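Local coordinates for protein elafin (Homo sapiens, PDB 1FLE) that inhibits neutrophil and pancreatic elastase through its elastase inhibitor domain and so may prevent elastase-mediated tissue proteolysis, at residues B[21-26]-B[47-52]. Numbering follows the deposited sequence.
Sequences IRCAML and GSCGMA
Cys23 and Cys49 are joined by one of the four disulfides of the WAP four-disulfide core, tying the segment 21-26, whose Arg22 and Cys23 pair antiparallel with a strand of another protein's chain, to the hairpin turn that leads into strand 51-54. The bond from Cys23 CA to CB points toward that turn, and CB lies 3.6 Å from Cys49 CB. With chi1 at 62°, SG sits between the backbone N and the carbonyl carbon and reaches Cys49 SG at 2.1 Å, the S-S torsion being 74°. Cys49 SG is anti to its own backbone N, and the tip of Met25, CE, comes up to it at 4.2 Å. Pro28 packs against both cysteines. Beside the bridge, Cys23 N donates a hydrogen bond to Ser48 O (2.8 Å), arriving almost in line with the carbonyl although the N-H itself is bent to 141°. Ser48 O also takes a CA-H contact from Arg22. Ser48 CA in turn points its hydrogen at Ile21 O. Ser48 OG is hydrogen-bonded to the backbone of the other protein's chain. Ser48 CB, the carbon that carries this hydroxyl, rests against Ile21 CG1 at 3.8 Å.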
ATOM      1  N   ILE B  21     -14.453  -2.337   1.466  1.00 27.15           N
ATOM      2  CA  ILE B  21     -13.039  -1.937   1.522  1.00 25.96           C
ATOM      3  C   ILE B  21     -12.577  -1.784   0.053  1.00 25.96           C
ATOM      4  O   ILE B  21     -13.053  -2.494  -0.867  1.00 25.41           O
ATOM      5  CB  ILE B  21     -12.177  -2.894   2.358  1.00 25.80           C
ATOM      6  CG1 ILE B  21     -11.885  -4.185   1.532  1.00 26.01           C
ATOM      7  CG2 ILE B  21     -12.789  -3.290   3.736  1.00 25.87           C
ATOM      8  CD1 ILE B  21     -11.090  -5.243   2.324  1.00 27.28           C
ATOM      9  N   ARG B  22     -11.654  -0.857  -0.125  1.00 24.94           N
ATOM     10  CA  ARG B  22     -11.092  -0.576  -1.441  1.00 24.86           C
ATOM     11  C   ARG B  22      -9.563  -0.548  -1.329  1.00 22.90           C
ATOM     12  O   ARG B  22      -9.053   0.101  -0.415  1.00 22.16           O
ATOM     13  CB  ARG B  22     -11.578   0.741  -2.035  1.00 29.35           C
ATOM     14  CG  ARG B  22     -12.639   0.704  -3.126  1.00 34.89           C
ATOM     15  CD  ARG B  22     -12.194   1.580  -4.302  1.00 40.20           C
ATOM     16  NE  ARG B  22     -11.211   0.895  -5.081  1.00 45.08           N
ATOM     17  CZ  ARG B  22     -10.248   1.067  -5.966  1.00 46.41           C
ATOM     18  NH1 ARG B  22      -9.823   2.205  -6.494  1.00 46.36           N
ATOM     19  NH2 ARG B  22      -9.624  -0.072  -6.418  1.00 48.42           N
ATOM     20  N   CYS B  23      -8.888  -1.246  -2.225  1.00 21.12           N
ATOM     21  CA  CYS B  23      -7.387  -1.184  -2.181  1.00 20.33           C
ATOM     22  C   CYS B  23      -7.080   0.283  -2.491  1.00 19.41           C
ATOM     23  O   CYS B  23      -7.870   0.981  -3.164  1.00 20.38           O
ATOM     24  CB  CYS B  23      -6.761  -2.167  -3.100  1.00 20.67           C
ATOM     25  SG  CYS B  23      -7.212  -1.842  -4.876  1.00 20.33           S
ATOM     26  N   ALA B  24      -6.017   0.795  -1.950  1.00 17.91           N
ATOM     27  CA  ALA B  24      -5.722   2.218  -2.091  1.00 16.50           C
ATOM     28  C   ALA B  24      -4.911   2.513  -3.358  1.00 15.80           C
ATOM     29  O   ALA B  24      -3.946   3.321  -3.319  1.00 14.82           O
ATOM     30  CB  ALA B  24      -5.103   2.693  -0.767  1.00 16.84           C
ATOM     31  N   MET B  25      -5.353   1.847  -4.429  1.00 14.64           N
ATOM     32  CA  MET B  25      -4.785   1.923  -5.785  1.00 14.45           C
ATOM     33  C   MET B  25      -5.896   2.275  -6.817  1.00 14.59           C
ATOM     34  O   MET B  25      -7.025   1.808  -6.793  1.00 12.59           O
ATOM     35  CB  MET B  25      -4.161   0.582  -6.199  1.00 14.49           C
ATOM     36  CG  MET B  25      -3.125   0.763  -7.276  1.00 13.17           C
ATOM     37  SD  MET B  25      -2.539  -0.860  -7.845  1.00 14.00           S
ATOM     38  CE  MET B  25      -4.056  -1.741  -8.189  1.00 12.82           C
ATOM     39  N   LEU B  26      -5.451   3.121  -7.717  1.00 15.95           N
ATOM     40  CA  LEU B  26      -6.204   3.626  -8.868  1.00 17.33           C
ATOM     41  C   LEU B  26      -6.160   2.561  -9.973  1.00 18.30           C
ATOM     42  O   LEU B  26      -5.078   1.970 -10.222  1.00 18.74           O
ATOM     43  CB  LEU B  26      -5.494   4.902  -9.317  1.00 17.45           C
ATOM     44  CG  LEU B  26      -6.116   6.249  -9.283  1.00 17.72           C
ATOM     45  CD1 LEU B  26      -7.088   6.493  -8.140  1.00 18.00           C
ATOM     46  CD2 LEU B  26      -5.004   7.303  -9.263  1.00 17.21           C
ATOM     47  N   GLY B  47     -15.167  -5.992  -6.476  1.00 27.24           N
ATOM     48  CA  GLY B  47     -14.508  -6.605  -5.320  1.00 25.56           C
ATOM     49  C   GLY B  47     -13.790  -5.522  -4.506  1.00 25.91           C
ATOM     50  O   GLY B  47     -14.035  -4.289  -4.583  1.00 25.89           O
ATOM     51  N   SER B  48     -12.875  -5.986  -3.680  1.00 25.35           N
ATOM     52  CA  SER B  48     -12.005  -5.192  -2.813  1.00 24.85           C
ATOM     53  C   SER B  48     -10.865  -4.525  -3.594  1.00 24.79           C
ATOM     54  O   SER B  48     -10.295  -3.507  -3.122  1.00 24.92           O
ATOM     55  CB  SER B  48     -11.488  -6.086  -1.692  1.00 23.79           C
ATOM     56  OG  SER B  48     -10.570  -7.045  -2.275  1.00 23.07           O
ATOM     57  N   CYS B  49     -10.493  -5.048  -4.751  1.00 24.38           N
ATOM     58  CA  CYS B  49      -9.430  -4.465  -5.601  1.00 24.35           C
ATOM     59  C   CYS B  49      -9.654  -4.793  -7.083  1.00 24.28           C
ATOM     60  O   CYS B  49      -8.784  -5.362  -7.758  1.00 25.01           O
ATOM     61  CB  CYS B  49      -8.033  -4.832  -5.123  1.00 22.11           C
ATOM     62  SG  CYS B  49      -6.744  -3.694  -5.656  1.00 20.18           S
ATOM     63  N   GLY B  50     -10.777  -4.380  -7.616  1.00 24.26           N
ATOM     64  CA  GLY B  50     -11.101  -4.666  -9.043  1.00 24.35           C
ATOM     65  C   GLY B  50     -12.293  -5.607  -9.116  1.00 24.35           C
ATOM     66  O   GLY B  50     -12.777  -6.066  -8.060  1.00 24.38           O
ATOM     67  N   MET B  51     -12.731  -5.924 -10.331  1.00 24.51           N
ATOM     68  CA  MET B  51     -13.880  -6.822 -10.523  1.00 24.75           C
ATOM     69  C   MET B  51     -13.426  -8.282 -10.501  1.00 24.12           C
ATOM     70  O   MET B  51     -12.414  -8.710 -11.061  1.00 23.22           O
ATOM     71  CB  MET B  51     -14.676  -6.450 -11.745  1.00 27.72           C
ATOM     72  CG  MET B  51     -15.370  -5.130 -11.516  1.00 30.57           C
ATOM     73  SD  MET B  51     -16.367  -4.810 -13.038  1.00 34.98           S
ATOM     74  CE  MET B  51     -17.978  -5.348 -12.417  1.00 33.46           C
ATOM     75  N   ALA B  52     -14.244  -9.020  -9.776  1.00 23.79           N
ATOM     76  CA  ALA B  52     -14.072 -10.452  -9.533  1.00 24.56           C
ATOM     77  C   ALA B  52     -15.427 -11.148  -9.532  1.00 25.08           C
ATOM     78  O   ALA B  52     -16.487 -10.532  -9.479  1.00 24.95           O
ATOM     79  CB  ALA B  52     -13.332 -10.581  -8.190  1.00 24.03           C
TER